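Long-range contacts in AT-less polyketide synthase (Streptomyces platensis subsp. rosaceus, PDB 4QYR), which probably catalyses the decarboxylative condensation that elongates polyketide chains, serving as a ketosynthase domain (KS3) of the isomigrastatin synthase MgsE: residues 39-44 and 62-67; 49-54 and 205-210; 126-131 and 602-607; 201-206 and 234-239. All blocks are in the same frame, centred on the assembly; numbering follows the deposited sequence.

Contact 1: 39-44 and 62-67; sequences ADYPGD and KFAGRI. With GOL (glycerol), chain B.
R66 grips D40 side-on, with two guanidinium nitrogens converging on a single backbone oxygen rather than on a carboxylate. NE lies 2.7 Å from D40 O, and NH1 reaches the same oxygen at 3.0 Å, D40 O lying in the guanidinium plane. A chain bend at chi3 (-87°) puts NE where it can do this. The carboxylate of D40 adds a looser salt bridge, OD1 to NH1 of R66 at 3.6 Å, with the two flat groups 69° apart; a water bridges the same atoms. P42 O lies over one guanidinium face, and G43, at phi 88° with no side chain, lets the backbone turn close beside NH1. A glycerol, probably from the crystallisation liquor, makes a weak bond to NH2.

Alongside, a minimal antiparallel sheet pairs A39 with A64: A39 N donates to A64 O (2.9 Å) and A64 N returns a bond to A39 O (3.1 Å). Their small methyls suit neighbouring places on one face. Y41 N continues the pairing to K62 O. A cis peptide follows Y41, and P42 CB sits 4.0 Å above the centre of the Y41 ring, whose CD1 also meets A64 CB. The two short strands flank helix 51-56 in sequence; the Y41 ring meets that of F209 of helix 207-214, and its OH is hydrogen-bonded to L203 O, while backbone hydrogen bonds join G65 to R236 and E238 before strand 239-247.

Contact 2: 49-54 and 205-210; sequences GPYAEV and SVDTFA
The approach to helix 207-214 is met by Y51 of helix 51-56, whose phenol oxygen takes up the backbone N-H of V206. The bond is 3.0 Å from V206 N to Y51 OH and nearly straight, 162° at the hydrogen. Tyrosine suits the place because its rigid ring spans the gap between two separated backbones, yet still ends in a polar atom; V54 CA and V206 CA, the nearest pair of CA atoms, are 7.8 Å apart. In Y51, chi1 of -164° sets CG anti to the backbone N, beside the carbonyl carbon. On the way the ring packs against the V206 side chain, CZ lying 3.6 Å from CG2.

Both elements belong to the N-terminal half of a thiolase-type ketosynthase fold, and helix 127-135 packs beside them, Y51 touching its L131 and A134. V54, one helical turn on from Y51, covers part of one Y51 ring face with its CB, 3.9 Å above the plane and offset toward the rim. Its CG1 makes a looser apolar contact with V206 CG2 at 4.3 Å.

Next to the bond, S205 CB approaches Y51 OH, while S205 OG donates to D207 OD2 at 3.1 Å, on the anti side of the carboxylate. The other oxygen, D207 OD1, is hydrogen-bonded to N133 of the second subunit.

Contact 3: 126-131 and 602-607; sequences SDYHHL and RYWVPA
Y128 and L131, one turn apart on helix 127-135, receive the chain's C-terminal tail, of which W604 and V605 do most of the touching. R602 stays away from the helix and is held by a salt bridge to D71. Y603 turns its ring the other way, to helix 82-86. W604 then presents an indole face to the edge of the Y128 ring, a T-shaped pair in which the centroids of the Y128 ring and the six-membered ring of W604 are 5.6 Å apart and the planes at 63°. L131 crosses the indole at about a right angle, its CD2 lying 3.7 Å from W604 CZ2. V605 points at the helix and touches both helix residues through CG2, which is 3.7 Å from L131 CD2 and 3.9 Å from Y128 CE1. That same methyl lies over part of the W604 face, so the branched valine closes the cluster. P606 leads on past E86.

Y128 OH comes within 3.4 Å of V605 N at a poor angle and is hydrogen-bonded to E86 O instead. The tail is therefore fastened to this helix by apolar and aromatic packing, with the tyrosine's polar end satisfied by a third element.

Contact 4: 201-206 and 234-239; sequences NLLLSV and YVRSEG
N201 and G239 form the last antiparallel pair between strands 194-201 and 239-247 of the central thiolase-fold sheet, just where the strands part around helix 207-214. This end is tightly knit. N201 N donates to G239 O at 2.9 Å, and G239 N answers to N201 O at 3.0 Å. Next to the pair, the side chain of N201 bonds back to segment 234-239: with CG anti to the backbone N (chi1 -177°), ND2 reaches S237 O at 2.7 Å, which lies in the amide plane. An asparagine serves well here, being short and able to donate to a backbone carbonyl of the neighbouring segment. E238 CA adds a CA-H...O contact to N201 O.

Beyond the pair the two segments diverge, and packing takes over from backbone pairing. L203 fills the gap: its CG and CD1 lie against E238 CG, while CD2 sits over the centre of one guanidinium face of R236, 3.3 Å above the plane. R236 itself is held by E355 through NE and meets the F209 ring in a cation-pi contact. The looser end is at L204, whose CD2 comes no nearer than 4.4 Å to E238 OE2; it packs toward W604 instead. Neither end is a solvent side, since every touching residue is buried.

Burial makes the partners of E238 important. OE1 accepts a hydrogen bond from I67 N, and OE2, salt-bridged to R45, accepts L203 N at 3.0 Å through its anti lone pair, the one turned away from OE1.

Contact 4 is wholly buried and closest to the centre of the chain; contact 3 is also buried, whereas contacts 1 and 2 are partly exposed. Contacts 1 and 4 adjoin, and both use short antiparallel pairing, but contact 1 adds a charged grip on a carbonyl where contact 4 adds a buried carboxylate that accepts backbone N-H groups. Contacts 2 and 4 share S205 and V206, the chain between strand 194-201 and helix 207-214. Contacts 2 and 3 meet at helix 127-135 and both reach the second subunit; one rests on a single tyrosine bond, the other on apolar and aromatic packing. Contact 3 alone brings in the distant C-terminal tail.

Contact 1: 39-44 and 62-67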
loop_
_atom_site.group_PDB
_atom_site.type_symbol
_atom_site.label_atom_id
_atom_site.label_comp_id
_atom_site.label_asym_id
_atom_site.label_seq_id
_atom_site.Cartn_x
_atom_site.Cartn_y
_atom_site.Cartn_z
ATOM N N ALA A 39 -11.413 -14.017 24.843
ATOM C CA ALA A 39 -11.720 -13.517 26.172
ATOM C C ALA A 39 -12.733 -12.367 26.124
ATOM O O ALA A 39 -13.489 -12.223 25.157
ATOM C CB ALA A 39 -10.459 -13.078 26.855
ATOM N N ASP A 40 -12.735 -11.543 27.169
ATOM C CA ASP A 40 -13.674 -10.431 27.283
ATOM C C ASP A 40 -13.050 -9.119 26.846
ATOM O O ASP A 40 -11.842 -8.935 26.963
ATOM C CB ASP A 40 -14.163 -10.303 28.727
ATOM C CG ASP A 40 -13.027 -10.029 29.714
ATOM O OD1 ASP A 40 -12.369 -11.000 30.169
ATOM O OD2 ASP A 40 -12.801 -8.838 30.035
ATOM N N TYR A 41 -13.866 -8.196 26.357
ATOM C CA TYR A 41 -13.373 -6.854 26.058
ATOM C C TYR A 41 -14.099 -5.853 26.947
ATOM O O TYR A 41 -15.303 -5.972 27.135
ATOM C CB TYR A 41 -13.575 -6.522 24.574
ATOM C CG TYR A 41 -12.812 -5.305 24.107
ATOM C CD1 TYR A 41 -11.465 -5.378 23.810
ATOM C CD2 TYR A 41 -13.441 -4.081 23.977
ATOM C CE1 TYR A 41 -10.766 -4.263 23.388
ATOM C CE2 TYR A 41 -12.756 -2.958 23.553
ATOM C CZ TYR A 41 -11.421 -3.050 23.254
ATOM O OH TYR A 41 -10.747 -1.920 22.822
ATOM N N PRO A 42 -13.384 -4.859 27.500
ATOM C CA PRO A 42 -11.961 -4.537 27.339
ATOM C C PRO A 42 -10.996 -5.227 28.297
ATOM O O PRO A 42 -9.886 -5.546 27.883
ATOM C CB PRO A 42 -11.927 -3.032 27.594
ATOM C CG PRO A 42 -13.030 -2.808 28.580
ATOM C CD PRO A 42 -14.108 -3.782 28.205
ATOM N N GLY A 43 -11.392 -5.429 29.551
ATOM C CA GLY A 43 -10.454 -5.862 30.567
ATOM C C GLY A 43 -9.821 -4.630 31.186
ATOM O O GLY A 43 -10.358 -3.522 31.050
ATOM N N ASP A 44 -8.674 -4.818 31.840
ATOM C CA ASP A 44 -7.991 -3.751 32.580
ATOM C C ASP A 44 -7.334 -2.708 31.670
ATOM O O ASP A 44 -6.703 -1.759 32.137
ATOM C CB ASP A 44 -6.935 -4.357 33.510
ATOM C CG ASP A 44 -5.736 -4.917 32.753
ATOM O OD1 ASP A 44 -4.644 -5.026 33.364
ATOM O OD2 ASP A 44 -5.881 -5.244 31.548
ATOM N N LYS A 62 -19.474 -8.231 23.809
ATOM C CA LYS A 62 -18.235 -7.885 24.480
ATOM C C LYS A 62 -17.144 -8.942 24.455
ATOM O O LYS A 62 -16.705 -9.384 25.506
ATOM C CB LYS A 62 -18.555 -7.545 25.931
ATOM C CG LYS A 62 -18.419 -6.088 26.261
ATOM C CD LYS A 62 -19.193 -5.226 25.293
ATOM C CE LYS A 62 -19.133 -3.771 25.714
ATOM N NZ LYS A 62 -20.326 -3.024 25.246
ATOM N N PHE A 63 -16.678 -9.333 23.277
ATOM C CA PHE A 63 -15.627 -10.346 23.217
ATOM C C PHE A 63 -14.492 -9.938 22.319
ATOM O O PHE A 63 -14.691 -9.190 21.374
ATOM C CB PHE A 63 -16.173 -11.681 22.717
ATOM C CG PHE A 63 -17.334 -12.206 23.508
ATOM C CD1 PHE A 63 -17.123 -13.005 24.620
ATOM C CD2 PHE A 63 -18.642 -11.920 23.120
ATOM C CE1 PHE A 63 -18.189 -13.502 25.343
ATOM C CE2 PHE A 63 -19.705 -12.415 23.827
ATOM C CZ PHE A 63 -19.476 -13.211 24.952
ATOM N N ALA A 64 -13.300 -10.456 22.598
ATOM C CA ALA A 64 -12.182 -10.319 21.666
ATOM C C ALA A 64 -11.086 -11.310 21.994
ATOM O O ALA A 64 -10.965 -11.758 23.130
ATOM C CB ALA A 64 -11.621 -8.898 21.682
ATOM N N GLY A 65 -10.303 -11.664 20.983
ATOM C CA GLY A 65 -9.027 -12.293 21.222
ATOM C C GLY A 65 -8.083 -11.152 21.533
ATOM O O GLY A 65 -7.921 -10.245 20.721
ATOM N N ARG A 66 -7.480 -11.177 22.713
ATOM C CA ARG A 66 -6.572 -10.114 23.144
ATOM C C ARG A 66 -5.148 -10.595 23.348
ATOM O O ARG A 66 -4.895 -11.732 23.753
ATOM C CB ARG A 66 -7.043 -9.481 24.449
ATOM C CG ARG A 66 -8.266 -8.631 24.330
ATOM C CD ARG A 66 -8.445 -7.808 25.590
ATOM N NE ARG A 66 -9.202 -8.497 26.641
ATOM C CZ ARG A 66 -8.675 -8.995 27.761
ATOM N NH1 ARG A 66 -9.458 -9.578 28.659
ATOM N NH2 ARG A 66 -7.368 -8.907 27.990
ATOM N N ILE A 67 -4.224 -9.691 23.082
ATOM C CA ILE A 67 -2.835 -9.882 23.405
ATOM C C ILE A 67 -2.591 -9.312 24.795
ATOM O O ILE A 67 -3.021 -8.193 25.106
ATOM C CB ILE A 67 -1.943 -9.183 22.369
ATOM C CG1 ILE A 67 -2.005 -9.925 21.050
ATOM C CG2 ILE A 67 -0.502 -9.056 22.857
ATOM C CD1 ILE A 67 -1.105 -9.332 20.051
HETATM C C1 GOL B . -4.661 -6.431 27.874
HETATM O O1 GOL B . -5.830 -6.286 27.095
HETATM C C2 GOL B . -4.335 -5.125 28.601
HETATM O O2 GOL B . -4.036 -5.391 29.955
HETATM C C3 GOL B . -3.128 -4.459 27.958
HETATM O O3 GOL B . -1.977 -5.191 28.311
HETATM O O HOH W 1 -9.609 -10.288 31.640
#

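Contact 2: 49-54 and 205-210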
loop_
_atom_site.group_PDB
_atom_site.type_symbol
_atom_site.label_atom_id
_atom_site.label_comp_id
_atom_site.label_asym_id
_atom_site.label_seq_id
_atom_site.Cartn_x
_atom_site.Cartn_y
_atom_site.Cartn_z
ATOM N N GLY A 49 -8.253 5.455 33.146
ATOM C CA GLY A 49 -9.059 6.649 32.950
ATOM C C GLY A 49 -10.546 6.393 32.800
ATOM O O GLY A 49 -11.054 5.367 33.243
ATOM N N PRO A 50 -11.251 7.330 32.149
ATOM C CA PRO A 50 -12.712 7.297 32.045
ATOM C C PRO A 50 -13.215 6.548 30.800
ATOM O O PRO A 50 -14.398 6.199 30.717
ATOM C CB PRO A 50 -13.071 8.782 31.971
ATOM C CG PRO A 50 -11.903 9.389 31.216
ATOM C CD PRO A 50 -10.685 8.524 31.491
ATOM N N TYR A 51 -12.325 6.287 29.848
ATOM C CA TYR A 51 -12.726 5.634 28.609
ATOM C C TYR A 51 -13.289 4.234 28.829
ATOM O O TYR A 51 -13.927 3.663 27.942
ATOM C CB TYR A 51 -11.551 5.556 27.650
ATOM C CG TYR A 51 -11.987 5.255 26.242
ATOM C CD1 TYR A 51 -12.494 6.261 25.430
ATOM C CD2 TYR A 51 -11.902 3.971 25.721
ATOM C CE1 TYR A 51 -12.905 6.005 24.143
ATOM C CE2 TYR A 51 -12.313 3.700 24.425
ATOM C CZ TYR A 51 -12.813 4.725 23.643
ATOM O OH TYR A 51 -13.214 4.477 22.354
ATOM N N ALA A 52 -13.042 3.700 30.021
ATOM C CA ALA A 52 -13.494 2.372 30.423
ATOM C C ALA A 52 -14.997 2.181 30.298
ATOM O O ALA A 52 -15.449 1.105 29.916
ATOM C CB ALA A 52 -13.057 2.087 31.853
ATOM N N GLU A 53 -15.780 3.204 30.636
ATOM C CA GLU A 53 -17.222 3.050 30.504
ATOM C C GLU A 53 -17.791 3.828 29.337
ATOM O O GLU A 53 -18.993 3.831 29.126
ATOM C CB GLU A 53 -17.956 3.418 31.793
ATOM C CG GLU A 53 -17.443 2.604 32.976
ATOM C CD GLU A 53 -18.524 2.252 33.988
ATOM O OE1 GLU A 53 -19.722 2.525 33.724
ATOM O OE2 GLU A 53 -18.174 1.636 35.019
ATOM N N VAL A 54 -16.933 4.464 28.555
ATOM C CA VAL A 54 -17.301 4.787 27.182
ATOM C C VAL A 54 -17.515 3.480 26.436
ATOM O O VAL A 54 -18.388 3.369 25.577
ATOM C CB VAL A 54 -16.219 5.619 26.481
ATOM C CG1 VAL A 54 -16.566 5.812 25.031
ATOM C CG2 VAL A 54 -16.075 6.959 27.162
ATOM N N SER A 205 -10.077 0.979 20.643
ATOM C CA SER A 205 -11.205 1.913 20.727
ATOM C C SER A 205 -12.536 1.252 20.405
ATOM O O SER A 205 -12.593 0.132 19.902
ATOM C CB SER A 205 -11.007 3.102 19.787
ATOM O OG SER A 205 -11.680 2.878 18.550
ATOM N N VAL A 206 -13.604 1.983 20.688
ATOM C CA VAL A 206 -14.970 1.513 20.495
ATOM C C VAL A 206 -15.452 1.609 19.055
ATOM O O VAL A 206 -16.205 0.751 18.591
ATOM C CB VAL A 206 -15.940 2.321 21.353
ATOM C CG1 VAL A 206 -17.294 1.685 21.333
ATOM C CG2 VAL A 206 -15.430 2.393 22.762
ATOM N N ASP A 207 -15.022 2.668 18.374
ATOM C CA ASP A 207 -15.490 3.019 17.041
ATOM C C ASP A 207 -15.786 1.840 16.119
ATOM O O ASP A 207 -16.924 1.674 15.671
ATOM C CB ASP A 207 -14.468 3.935 16.364
ATOM C CG ASP A 207 -14.321 5.271 17.075
ATOM O OD1 ASP A 207 -14.912 6.274 16.589
ATOM O OD2 ASP A 207 -13.612 5.314 18.110
ATOM N N THR A 208 -14.777 1.019 15.835
ATOM C CA THR A 208 -14.983 -0.058 14.877
ATOM C C THR A 208 -15.852 -1.170 15.456
ATOM O O THR A 208 -16.589 -1.826 14.729
ATOM C CB THR A 208 -13.659 -0.640 14.393
ATOM O OG1 THR A 208 -12.769 0.428 14.060
ATOM C CG2 THR A 208 -13.870 -1.504 13.163
ATOM N N PHE A 209 -15.777 -1.368 16.766
ATOM C CA PHE A 209 -16.588 -2.381 17.435
ATOM C C PHE A 209 -18.054 -2.101 17.193
ATOM O O PHE A 209 -18.793 -2.948 16.686
ATOM C CB PHE A 209 -16.310 -2.403 18.939
ATOM C CG PHE A 209 -15.176 -3.294 19.335
ATOM C CD1 PHE A 209 -15.263 -4.668 19.159
ATOM C CD2 PHE A 209 -14.021 -2.763 19.908
ATOM C CE1 PHE A 209 -14.202 -5.511 19.542
ATOM C CE2 PHE A 209 -12.951 -3.592 20.297
ATOM C CZ PHE A 209 -13.037 -4.966 20.109
ATOM N N ALA A 210 -18.456 -0.893 17.567
ATOM C CA ALA A 210 -19.828 -0.443 17.433
ATOM C C ALA A 210 -20.293 -0.556 16.001
ATOM O O ALA A 210 -21.380 -1.049 15.729
ATOM C CB ALA A 210 -19.958 0.992 17.919
#

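Contact 3: 126-131 and 602-607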
loop_
_atom_site.group_PDB
_atom_site.type_symbol
_atom_site.label_atom_id
_atom_site.label_comp_id
_atom_site.label_asym_id
_atom_site.label_seq_id
_atom_site.Cartn_x
_atom_site.Cartn_y
_atom_site.Cartn_z
ATOM N N SER A 126 -6.668 3.137 13.110
ATOM C CA SER A 126 -6.021 4.129 13.958
ATOM C C SER A 126 -6.775 4.242 15.276
ATOM O O SER A 126 -7.167 5.327 15.692
ATOM C CB SER A 126 -5.958 5.485 13.257
ATOM O OG SER A 126 -5.439 5.345 11.951
ATOM N N ASP A 127 -6.996 3.107 15.920
ATOM C CA ASP A 127 -7.773 3.089 17.144
ATOM C C ASP A 127 -7.150 3.985 18.225
ATOM O O ASP A 127 -7.858 4.726 18.889
ATOM C CB ASP A 127 -7.920 1.654 17.659
ATOM C CG ASP A 127 -8.955 0.844 16.876
ATOM O OD1 ASP A 127 -9.310 1.236 15.733
ATOM O OD2 ASP A 127 -9.423 -0.189 17.419
ATOM N N TYR A 128 -5.829 3.936 18.385
ATOM C CA TYR A 128 -5.151 4.677 19.452
ATOM C C TYR A 128 -5.318 6.174 19.340
ATOM O O TYR A 128 -5.461 6.870 20.345
ATOM C CB TYR A 128 -3.665 4.359 19.456
ATOM C CG TYR A 128 -2.927 4.729 20.722
ATOM C CD1 TYR A 128 -3.298 4.191 21.945
ATOM C CD2 TYR A 128 -1.815 5.559 20.686
ATOM C CE1 TYR A 128 -2.615 4.502 23.104
ATOM C CE2 TYR A 128 -1.122 5.876 21.845
ATOM C CZ TYR A 128 -1.529 5.341 23.048
ATOM O OH TYR A 128 -0.854 5.636 24.209
ATOM N N HIS A 129 -5.274 6.666 18.107
ATOM C CA HIS A 129 -5.335 8.090 17.836
ATOM C C HIS A 129 -6.695 8.596 18.234
ATOM O O HIS A 129 -6.824 9.715 18.726
ATOM C CB HIS A 129 -5.062 8.366 16.368
ATOM C CG HIS A 129 -4.686 9.781 16.066
ATOM N ND1 HIS A 129 -4.910 10.821 16.945
ATOM C CD2 HIS A 129 -4.094 10.328 14.977
ATOM C CE1 HIS A 129 -4.468 11.947 16.414
ATOM N NE2 HIS A 129 -3.967 11.674 15.221
ATOM N N HIS A 130 -7.709 7.762 18.032
ATOM C CA HIS A 130 -9.043 8.086 18.508
ATOM C C HIS A 130 -9.014 8.146 20.033
ATOM O O HIS A 130 -9.571 9.077 20.643
ATOM C CB HIS A 130 -10.077 7.069 18.017
ATOM C CG HIS A 130 -10.393 7.176 16.553
ATOM N ND1 HIS A 130 -10.593 6.073 15.751
ATOM C CD2 HIS A 130 -10.553 8.258 15.750
ATOM C CE1 HIS A 130 -10.856 6.469 14.517
ATOM N NE2 HIS A 130 -10.839 7.788 14.489
ATOM N N LEU A 131 -8.334 7.173 20.641
ATOM C CA LEU A 131 -8.250 7.071 22.091
ATOM C C LEU A 131 -7.615 8.308 22.713
ATOM O O LEU A 131 -8.053 8.762 23.769
ATOM C CB LEU A 131 -7.458 5.832 22.491
ATOM C CG LEU A 131 -7.273 5.610 23.992
ATOM C CD1 LEU A 131 -8.626 5.555 24.688
ATOM C CD2 LEU A 131 -6.478 4.346 24.258
ATOM N N ARG A 602 5.626 0.354 30.873
ATOM C CA ARG A 602 4.270 0.754 30.488
ATOM C C ARG A 602 4.211 2.120 29.791
ATOM O O ARG A 602 4.607 3.142 30.354
ATOM C CB ARG A 602 3.359 0.772 31.714
ATOM C CG ARG A 602 1.970 1.278 31.402
ATOM C CD ARG A 602 1.287 1.854 32.628
ATOM N NE ARG A 602 0.054 2.600 32.343
ATOM C CZ ARG A 602 -1.057 2.073 31.833
ATOM N NH1 ARG A 602 -1.109 0.783 31.507
ATOM N NH2 ARG A 602 -2.121 2.843 31.639
ATOM N N TYR A 603 3.702 2.144 28.564
ATOM C CA TYR A 603 3.497 3.409 27.854
ATOM C C TYR A 603 2.068 3.487 27.352
ATOM O O TYR A 603 1.698 2.827 26.373
ATOM C CB TYR A 603 4.485 3.569 26.692
ATOM C CG TYR A 603 5.926 3.622 27.140
ATOM C CD1 TYR A 603 6.527 4.834 27.457
ATOM C CD2 TYR A 603 6.678 2.462 27.262
ATOM C CE1 TYR A 603 7.842 4.892 27.873
ATOM C CE2 TYR A 603 7.997 2.509 27.687
ATOM C CZ TYR A 603 8.577 3.726 27.993
ATOM O OH TYR A 603 9.893 3.783 28.421
ATOM N N TRP A 604 1.259 4.283 28.044
ATOM C CA TRP A 604 -0.133 4.448 27.665
ATOM C C TRP A 604 -0.469 5.929 27.475
ATOM O O TRP A 604 0.422 6.779 27.372
ATOM C CB TRP A 604 -1.047 3.803 28.713
ATOM C CG TRP A 604 -2.401 3.402 28.187
ATOM C CD1 TRP A 604 -3.618 3.877 28.596
ATOM C CD2 TRP A 604 -2.670 2.468 27.135
ATOM N NE1 TRP A 604 -4.626 3.286 27.870
ATOM C CE2 TRP A 604 -4.071 2.420 26.965
ATOM C CE3 TRP A 604 -1.860 1.676 26.304
ATOM C CZ2 TRP A 604 -4.677 1.606 26.010
ATOM C CZ3 TRP A 604 -2.463 0.861 25.362
ATOM C CH2 TRP A 604 -3.858 0.833 25.222
ATOM N N VAL A 605 -1.761 6.224 27.406
ATOM C CA VAL A 605 -2.241 7.578 27.198
ATOM C C VAL A 605 -1.800 8.488 28.340
ATOM O O VAL A 605 -1.994 8.161 29.513
ATOM C CB VAL A 605 -3.775 7.590 27.061
ATOM C CG1 VAL A 605 -4.309 9.015 26.954
ATOM C CG2 VAL A 605 -4.197 6.744 25.861
ATOM N N PRO A 606 -1.185 9.631 27.996
ATOM C CA PRO A 606 -0.711 10.613 28.975
ATOM C C PRO A 606 -1.840 11.358 29.676
ATOM O O PRO A 606 -2.979 11.351 29.210
ATOM C CB PRO A 606 0.131 11.574 28.126
ATOM C CG PRO A 606 -0.409 11.453 26.779
ATOM C CD PRO A 606 -0.836 10.022 26.622
ATOM N N ALA A 607 -1.508 11.999 30.794
ATOM C CA ALA A 607 -2.478 12.721 31.598
ATOM C C ALA A 607 -2.472 14.202 31.273
ATOM O O ALA A 607 -3.440 14.725 30.716
ATOM C CB ALA A 607 -2.198 12.501 33.054
#

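Contact 4: 201-206 and 234-239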
loop_
_atom_site.group_PDB
_atom_site.type_symbol
_atom_site.label_atom_id
_atom_site.label_comp_id
_atom_site.label_asym_id
_atom_site.label_seq_id
_atom_site.Cartn_x
_atom_site.Cartn_y
_atom_site.Cartn_z
ATOM N N ASN A 201 -2.738 -5.843 14.285
ATOM C CA ASN A 201 -4.077 -5.376 14.542
ATOM C C ASN A 201 -4.246 -5.310 16.032
ATOM O O ASN A 201 -3.935 -6.284 16.724
ATOM C CB ASN A 201 -5.112 -6.300 13.928
ATOM C CG ASN A 201 -6.507 -5.795 14.114
ATOM O OD1 ASN A 201 -6.868 -4.753 13.574
ATOM N ND2 ASN A 201 -7.306 -6.520 14.885
ATOM N N LEU A 202 -4.702 -4.161 16.517
ATOM C CA LEU A 202 -4.953 -3.975 17.932
ATOM C C LEU A 202 -6.266 -3.243 18.151
ATOM O O LEU A 202 -6.590 -2.285 17.440
ATOM C CB LEU A 202 -3.804 -3.213 18.586
ATOM C CG LEU A 202 -2.466 -3.951 18.671
ATOM C CD1 LEU A 202 -1.398 -3.092 19.306
ATOM C CD2 LEU A 202 -2.674 -5.175 19.497
ATOM N N LEU A 203 -7.023 -3.709 19.135
ATOM C CA LEU A 203 -8.350 -3.176 19.411
ATOM C C LEU A 203 -8.302 -2.166 20.570
ATOM O O LEU A 203 -8.376 -2.541 21.739
ATOM C CB LEU A 203 -9.302 -4.327 19.725
ATOM C CG LEU A 203 -9.084 -5.555 18.842
ATOM C CD1 LEU A 203 -9.744 -6.776 19.449
ATOM C CD2 LEU A 203 -9.659 -5.302 17.484
ATOM N N LEU A 204 -8.180 -0.885 20.236
ATOM C CA LEU A 204 -7.881 0.122 21.238
ATOM C C LEU A 204 -8.958 1.187 21.336
ATOM O O LEU A 204 -8.773 2.188 22.035
ATOM C CB LEU A 204 -6.529 0.772 20.938
ATOM C CG LEU A 204 -5.352 -0.211 20.939
ATOM C CD1 LEU A 204 -4.046 0.488 20.603
ATOM C CD2 LEU A 204 -5.251 -0.949 22.280
ATOM N N SER A 205 -10.077 0.979 20.643
ATOM C CA SER A 205 -11.205 1.913 20.727
ATOM C C SER A 205 -12.536 1.252 20.405
ATOM O O SER A 205 -12.593 0.132 19.902
ATOM C CB SER A 205 -11.007 3.102 19.787
ATOM O OG SER A 205 -11.680 2.878 18.550
ATOM N N VAL A 206 -13.604 1.983 20.688
ATOM C CA VAL A 206 -14.970 1.513 20.495
ATOM C C VAL A 206 -15.452 1.609 19.055
ATOM O O VAL A 206 -16.205 0.751 18.591
ATOM C CB VAL A 206 -15.940 2.321 21.353
ATOM C CG1 VAL A 206 -17.294 1.685 21.333
ATOM C CG2 VAL A 206 -15.430 2.393 22.762
ATOM N N TYR A 234 -18.567 -12.976 13.431
ATOM C CA TYR A 234 -17.235 -13.250 13.929
ATOM C C TYR A 234 -16.916 -12.421 15.163
ATOM O O TYR A 234 -17.759 -11.687 15.687
ATOM C CB TYR A 234 -16.190 -13.022 12.843
ATOM C CG TYR A 234 -16.062 -11.623 12.283
ATOM C CD1 TYR A 234 -15.395 -10.632 12.988
ATOM C CD2 TYR A 234 -16.540 -11.312 11.013
ATOM C CE1 TYR A 234 -15.244 -9.358 12.474
ATOM C CE2 TYR A 234 -16.392 -10.032 10.484
ATOM C CZ TYR A 234 -15.739 -9.059 11.224
ATOM O OH TYR A 234 -15.572 -7.788 10.725
ATOM N N VAL A 235 -15.692 -12.571 15.638
ATOM C CA VAL A 235 -15.234 -11.814 16.783
ATOM C C VAL A 235 -13.858 -11.195 16.432
ATOM O O VAL A 235 -12.988 -11.828 15.812
ATOM C CB VAL A 235 -15.198 -12.715 18.052
ATOM C CG1 VAL A 235 -14.352 -13.931 17.827
ATOM C CG2 VAL A 235 -14.713 -11.956 19.245
ATOM N N ARG A 236 -13.677 -9.930 16.783
ATOM C CA ARG A 236 -12.428 -9.258 16.472
ATOM C C ARG A 236 -11.291 -9.791 17.368
ATOM O O ARG A 236 -11.528 -10.201 18.505
ATOM C CB ARG A 236 -12.608 -7.752 16.629
ATOM C CG ARG A 236 -13.851 -7.197 15.925
ATOM C CD ARG A 236 -13.881 -5.676 15.990
ATOM N NE ARG A 236 -12.690 -5.122 15.344
ATOM C CZ ARG A 236 -12.122 -3.948 15.625
ATOM N NH1 ARG A 236 -12.618 -3.143 16.568
ATOM N NH2 ARG A 236 -11.030 -3.588 14.958
ATOM N N SER A 237 -10.064 -9.804 16.850
ATOM C CA SER A 237 -8.895 -10.231 17.630
ATOM C C SER A 237 -7.682 -9.385 17.380
ATOM O O SER A 237 -7.515 -8.814 16.300
ATOM C CB SER A 237 -8.507 -11.665 17.319
ATOM O OG SER A 237 -9.507 -12.563 17.729
ATOM N N GLU A 238 -6.819 -9.339 18.384
ATOM C CA GLU A 238 -5.522 -8.696 18.245
ATOM C C GLU A 238 -4.500 -9.699 17.761
ATOM O O GLU A 238 -4.687 -10.898 17.905
ATOM C CB GLU A 238 -5.088 -8.088 19.573
ATOM C CG GLU A 238 -6.127 -7.167 20.127
ATOM C CD GLU A 238 -5.683 -6.460 21.375
ATOM O OE1 GLU A 238 -4.999 -7.107 22.206
ATOM O OE2 GLU A 238 -6.027 -5.260 21.517
ATOM N N GLY A 239 -3.410 -9.209 17.197
ATOM C CA GLY A 239 -2.374 -10.098 16.704
ATOM C C GLY A 239 -1.283 -9.306 16.032
ATOM O O GLY A 239 -1.538 -8.217 15.493
#